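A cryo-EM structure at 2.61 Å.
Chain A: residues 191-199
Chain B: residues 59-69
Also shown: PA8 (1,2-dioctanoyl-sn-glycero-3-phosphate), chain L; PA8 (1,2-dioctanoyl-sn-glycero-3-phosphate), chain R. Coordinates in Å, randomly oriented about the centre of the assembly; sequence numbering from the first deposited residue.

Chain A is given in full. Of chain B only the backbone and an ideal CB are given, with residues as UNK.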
# COMPACT_ATOMS: atom_id res chain seq x y z
N SER A 191 -23.87 -23.68 38.06
CA SER A 191 -23.38 -24.68 37.13
C SER A 191 -23.79 -26.08 37.55
O SER A 191 -24.05 -26.93 36.70
CB SER A 191 -21.86 -24.59 37.02
OG SER A 191 -21.46 -23.43 36.33
N PHE A 192 -23.85 -26.34 38.85
CA PHE A 192 -24.25 -27.65 39.34
C PHE A 192 -25.75 -27.88 39.21
O PHE A 192 -26.18 -29.00 38.93
CB PHE A 192 -23.82 -27.81 40.79
CG PHE A 192 -24.07 -29.17 41.35
CD1 PHE A 192 -23.38 -30.26 40.86
CD2 PHE A 192 -24.99 -29.36 42.36
CE1 PHE A 192 -23.60 -31.52 41.37
CE2 PHE A 192 -25.21 -30.61 42.88
CZ PHE A 192 -24.52 -31.70 42.38
N PHE A 193 -26.55 -26.83 39.40
CA PHE A 193 -27.99 -26.96 39.22
C PHE A 193 -28.37 -27.08 37.75
O PHE A 193 -29.38 -27.71 37.42
CB PHE A 193 -28.69 -25.76 39.86
CG PHE A 193 -30.18 -25.78 39.73
CD1 PHE A 193 -30.95 -26.63 40.50
CD2 PHE A 193 -30.82 -24.94 38.83
CE1 PHE A 193 -32.32 -26.64 40.38
CE2 PHE A 193 -32.20 -24.95 38.70
CZ PHE A 193 -32.95 -25.80 39.48
N SER A 194 -27.56 -26.51 36.86
CA SER A 194 -27.86 -26.59 35.43
C SER A 194 -27.58 -27.98 34.88
O SER A 194 -28.27 -28.43 33.95
CB SER A 194 -27.04 -25.54 34.68
OG SER A 194 -27.20 -25.68 33.28
N LEU A 195 -26.58 -28.67 35.42
CA LEU A 195 -26.32 -30.04 34.99
C LEU A 195 -27.29 -31.02 35.62
O LEU A 195 -27.61 -32.05 35.01
CB LEU A 195 -24.88 -30.43 35.34
CG LEU A 195 -24.35 -31.78 34.85
CD1 LEU A 195 -23.84 -31.70 33.43
CD2 LEU A 195 -23.28 -32.30 35.77
N LEU A 196 -27.80 -30.72 36.81
CA LEU A 196 -28.66 -31.67 37.51
C LEU A 196 -30.05 -31.73 36.90
O LEU A 196 -30.72 -32.76 37.01
CB LEU A 196 -28.74 -31.31 38.99
CG LEU A 196 -28.94 -32.49 39.93
CD1 LEU A 196 -27.80 -33.46 39.78
CD2 LEU A 196 -29.05 -32.00 41.36
N THR A 197 -30.52 -30.66 36.28
CA THR A 197 -31.84 -30.66 35.66
C THR A 197 -31.80 -31.10 34.21
O THR A 197 -32.79 -31.63 33.71
CB THR A 197 -32.49 -29.28 35.76
OG1 THR A 197 -31.72 -28.33 35.02
CG2 THR A 197 -32.58 -28.84 37.21
N THR A 198 -30.68 -30.88 33.52
CA THR A 198 -30.53 -31.41 32.17
C THR A 198 -30.37 -32.92 32.19
O THR A 198 -30.94 -33.62 31.36
CB THR A 198 -29.34 -30.74 31.49
OG1 THR A 198 -29.56 -29.32 31.45
CG2 THR A 198 -29.17 -31.23 30.07
N CYS A 199 -29.62 -33.44 33.17
CA CYS A 199 -29.42 -34.89 33.27
C CYS A 199 -30.69 -35.60 33.71
O CYS A 199 -30.90 -36.76 33.36
CB CYS A 199 -28.29 -35.20 34.25
SG CYS A 199 -26.64 -35.14 33.54
N UNK B 59 -11.63 -24.72 39.03
CA UNK B 59 -11.44 -26.12 38.71
C UNK B 59 -12.74 -26.90 38.78
O UNK B 59 -12.91 -27.88 38.06
CB UNK B 59 -10.41 -26.74 39.65
N UNK B 60 -13.67 -26.47 39.64
CA UNK B 60 -14.97 -27.12 39.71
C UNK B 60 -15.83 -26.78 38.50
O UNK B 60 -16.62 -27.62 38.05
CB UNK B 60 -15.69 -26.72 41.00
N UNK B 61 -15.69 -25.58 37.97
CA UNK B 61 -16.48 -25.16 36.81
C UNK B 61 -15.99 -25.85 35.55
O UNK B 61 -16.79 -26.26 34.70
CB UNK B 61 -16.42 -23.64 36.64
N UNK B 62 -14.68 -26.06 35.43
CA UNK B 62 -14.14 -26.73 34.26
C UNK B 62 -14.43 -28.23 34.27
O UNK B 62 -14.38 -28.87 33.22
CB UNK B 62 -12.63 -26.49 34.17
N UNK B 63 -14.72 -28.79 35.44
CA UNK B 63 -15.07 -30.20 35.51
C UNK B 63 -16.50 -30.44 35.04
O UNK B 63 -16.79 -31.43 34.36
CB UNK B 63 -14.89 -30.72 36.94
N UNK B 64 -17.41 -29.53 35.39
CA UNK B 64 -18.81 -29.66 35.00
C UNK B 64 -18.97 -29.38 33.51
O UNK B 64 -19.75 -30.04 32.82
CB UNK B 64 -19.69 -28.71 35.82
N UNK B 65 -18.18 -28.45 32.98
CA UNK B 65 -18.16 -28.17 31.55
C UNK B 65 -17.62 -29.35 30.73
O UNK B 65 -17.91 -29.43 29.53
CB UNK B 65 -17.32 -26.92 31.28
N UNK B 66 -16.86 -30.25 31.34
CA UNK B 66 -16.42 -31.43 30.63
C UNK B 66 -17.49 -32.50 30.52
O UNK B 66 -17.42 -33.36 29.64
CB UNK B 66 -15.18 -32.01 31.32
N UNK B 67 -18.48 -32.48 31.41
CA UNK B 67 -19.60 -33.40 31.30
C UNK B 67 -20.62 -32.96 30.26
O UNK B 67 -21.31 -33.80 29.69
CB UNK B 67 -20.28 -33.55 32.66
N UNK B 68 -20.74 -31.65 30.02
CA UNK B 68 -21.67 -31.17 29.01
C UNK B 68 -21.19 -31.48 27.60
O UNK B 68 -21.98 -31.86 26.74
CB UNK B 68 -21.88 -29.66 29.17
N UNK B 69 -19.89 -31.31 27.35
CA UNK B 69 -19.35 -31.44 26.01
C UNK B 69 -18.92 -32.86 25.67
O UNK B 69 -18.35 -33.08 24.60
CB UNK B 69 -18.16 -30.49 25.84
O1 PA8 L . -27.27 -30.47 22.98
O2 PA8 L . -27.35 -32.91 23.34
P1 PA8 L . -26.85 -31.59 23.90
O3 PA8 L . -25.35 -31.64 23.98
O4 PA8 L . -27.47 -31.36 25.41
C1 PA8 L . -26.69 -30.69 26.36
C2 PA8 L . -26.67 -29.20 26.02
C3 PA8 L . -27.92 -28.53 26.60
O5 PA8 L . -27.64 -28.06 27.88
C4 PA8 L . -27.66 -26.67 28.03
O6 PA8 L . -27.99 -25.98 27.12
C5 PA8 L . -27.27 -26.03 29.36
C6 PA8 L . -26.85 -24.57 29.19
C7 PA8 L . -26.44 -23.91 30.51
O7 PA8 L . -25.53 -28.60 26.57
C12 PA8 L . -24.46 -28.43 25.68
O8 PA8 L . -24.46 -28.95 24.62
C13 PA8 L . -23.27 -27.55 26.07
C14 PA8 L . -23.67 -26.26 26.76
C15 PA8 L . -22.45 -25.49 27.25
C16 PA8 L . -22.83 -24.26 28.08
C17 PA8 L . -21.63 -23.43 28.51
C18 PA8 L . -20.76 -22.99 27.34
C19 PA8 L . -19.88 -21.79 27.68
O1 PA8 R . -16.45 -35.97 22.81
O2 PA8 R . -16.06 -38.23 23.68
P1 PA8 R . -15.41 -36.91 23.36
O3 PA8 R . -14.32 -37.13 22.34
O4 PA8 R . -14.74 -36.27 24.73
C1 PA8 R . -13.77 -35.28 24.62
C2 PA8 R . -14.42 -33.92 24.85
C3 PA8 R . -14.14 -33.43 26.28
O5 PA8 R . -13.33 -32.29 26.20
C4 PA8 R . -13.72 -31.23 27.03
O6 PA8 R . -14.69 -31.32 27.70
C5 PA8 R . -12.90 -29.95 27.07
C6 PA8 R . -13.52 -28.87 27.96
C7 PA8 R . -12.68 -27.60 28.01
O7 PA8 R . -13.89 -32.99 23.95
C12 PA8 R . -14.81 -32.52 23.00
O8 PA8 R . -15.35 -33.27 22.28
C13 PA8 R . -15.09 -31.02 22.91
C14 PA8 R . -15.34 -30.57 21.47
C15 PA8 R . -15.99 -29.19 21.40
C16 PA8 R . -15.14 -28.12 22.06
C17 PA8 R . -15.68 -26.71 21.81
C18 PA8 R . -15.18 -26.12 20.50
C19 PA8 R . -15.55 -24.64 20.36

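The two helices run in nearly the same direction, 20° apart, with axes no closer than 10.3 Å. Position 59 lies beyond the reach of chain A, and its helical backbone leaves the choice wide; it is alanine.

At position 60 the CA-to-CB bond points sideways and nothing of chain A lies within 5.5 Å of the ideal CB. A long or aromatic side chain could extend to A:Phe192. The residue is tryptophan, and its CZ2 comes 3.7 Å from A:Phe192 CD1. The ring planes meet obliquely, at 47°.

Position 61 is also sideways, its ideal CB 5.1 Å from A:Ser191 OG. A small polar or a modest apolar residue would suit; B:Val61 is found, making little contact. Positions 62 and 63 are out of reach and would accept many residues; both are leucine.

Position 64 points toward chain A, its ideal CB 4.8 Å from A:Ser191 O and 5.1 Å from A:Leu195 CD2. That carbonyl already accepts a weak bond from A:Leu195 N, and the surroundings are largely apolar, favouring a medium-sized aliphatic. Isoleucine is deposited. Its CG2 lies 3.7 Å from A:Ser191 O, while its CD1 reaches to 4.2 Å from A:Phe192 CB, at the edge of that ring.

Position 65 points away from chain A, with lipid nearby, so an apolar residue is expected; B:Leu65 CD1 is 3.8 Å from C17 of the chain L PA8. At position 66 chain A is out of reach and the backbone is helical, so many residues would suit; glycine is deposited, its CA 3.4 Å from O6 of the chain R PA8.

Position 67 points toward chain A, with its ideal CB 4.1 Å from A:Leu195 CD1. Aliphatic or aromatic residues would fit; phenylalanine is deposited, its CB making that contact.

Position 68 starts sideways, its ideal CB 5.1 Å from A:Leu195 CD1, with the hydroxyls of A:Ser194 and A:Thr198 farther along. A:Thr198 OG1 donates to A:Ser194 O, leaving the A:Ser194 hydroxyl as a possible partner for a long polar side chain; leucine would meet A:Leu195, and methionine or an aromatic could extend farther. Phenylalanine is deposited: A:Leu195 CD1 sits over its face, 3.7 Å from the B:Phe68 ring centroid, a CH-pi contact, and B:Phe68 CZ lies 3.9 Å from A:Ser194 OG.

Position 69, beyond the helix, adjoins lipid and suits an apolar residue; B:Leu69 CD2 lies 3.9 Å from C13 of the chain L PA8.

Chain B, residues 59-69: AWVLLILGFFL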
# COMPACT_ATOMS: atom_id res chain seq x y z
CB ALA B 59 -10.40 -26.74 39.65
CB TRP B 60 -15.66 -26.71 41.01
CG TRP B 60 -17.11 -27.04 41.09
CD1 TRP B 60 -18.15 -26.22 40.81
CD2 TRP B 60 -17.68 -28.28 41.51
NE1 TRP B 60 -19.34 -26.88 41.01
CE2 TRP B 60 -19.07 -28.14 41.45
CE3 TRP B 60 -17.14 -29.50 41.93
CZ2 TRP B 60 -19.94 -29.18 41.79
CZ3 TRP B 60 -18.00 -30.52 42.27
CH2 TRP B 60 -19.38 -30.36 42.19
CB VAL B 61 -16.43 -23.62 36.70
CG1 VAL B 61 -16.95 -23.12 35.38
CG2 VAL B 61 -17.21 -23.00 37.83
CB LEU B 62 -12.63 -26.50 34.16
CG LEU B 62 -12.15 -25.12 33.72
CD1 LEU B 62 -10.67 -24.96 33.99
CD2 LEU B 62 -12.46 -24.88 32.26
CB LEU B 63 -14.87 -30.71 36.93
CG LEU B 63 -15.51 -32.04 37.34
CD1 LEU B 63 -14.73 -33.19 36.75
CD2 LEU B 63 -15.57 -32.15 38.83
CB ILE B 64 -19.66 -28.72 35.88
CG1 ILE B 64 -19.94 -29.40 37.22
CG2 ILE B 64 -20.97 -28.32 35.22
CD1 ILE B 64 -20.53 -28.49 38.22
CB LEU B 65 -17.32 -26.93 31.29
CG LEU B 65 -17.46 -26.21 29.95
CD1 LEU B 65 -18.82 -25.57 29.83
CD2 LEU B 65 -16.36 -25.17 29.80
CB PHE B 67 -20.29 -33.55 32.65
CG PHE B 67 -19.48 -34.27 33.68
CD1 PHE B 67 -18.96 -35.52 33.42
CD2 PHE B 67 -19.24 -33.69 34.91
CE1 PHE B 67 -18.21 -36.18 34.37
CE2 PHE B 67 -18.49 -34.35 35.86
CZ PHE B 67 -17.98 -35.60 35.59
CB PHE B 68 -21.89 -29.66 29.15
CG PHE B 68 -22.98 -29.28 30.11
CD1 PHE B 68 -24.30 -29.53 29.80
CD2 PHE B 68 -22.68 -28.63 31.28
CE1 PHE B 68 -25.31 -29.17 30.66
CE2 PHE B 68 -23.69 -28.26 32.16
CZ PHE B 68 -25.00 -28.53 31.84
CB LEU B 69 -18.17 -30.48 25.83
CG LEU B 69 -18.42 -29.02 26.20
CD1 LEU B 69 -17.17 -28.20 25.96
CD2 LEU B 69 -19.57 -28.47 25.40
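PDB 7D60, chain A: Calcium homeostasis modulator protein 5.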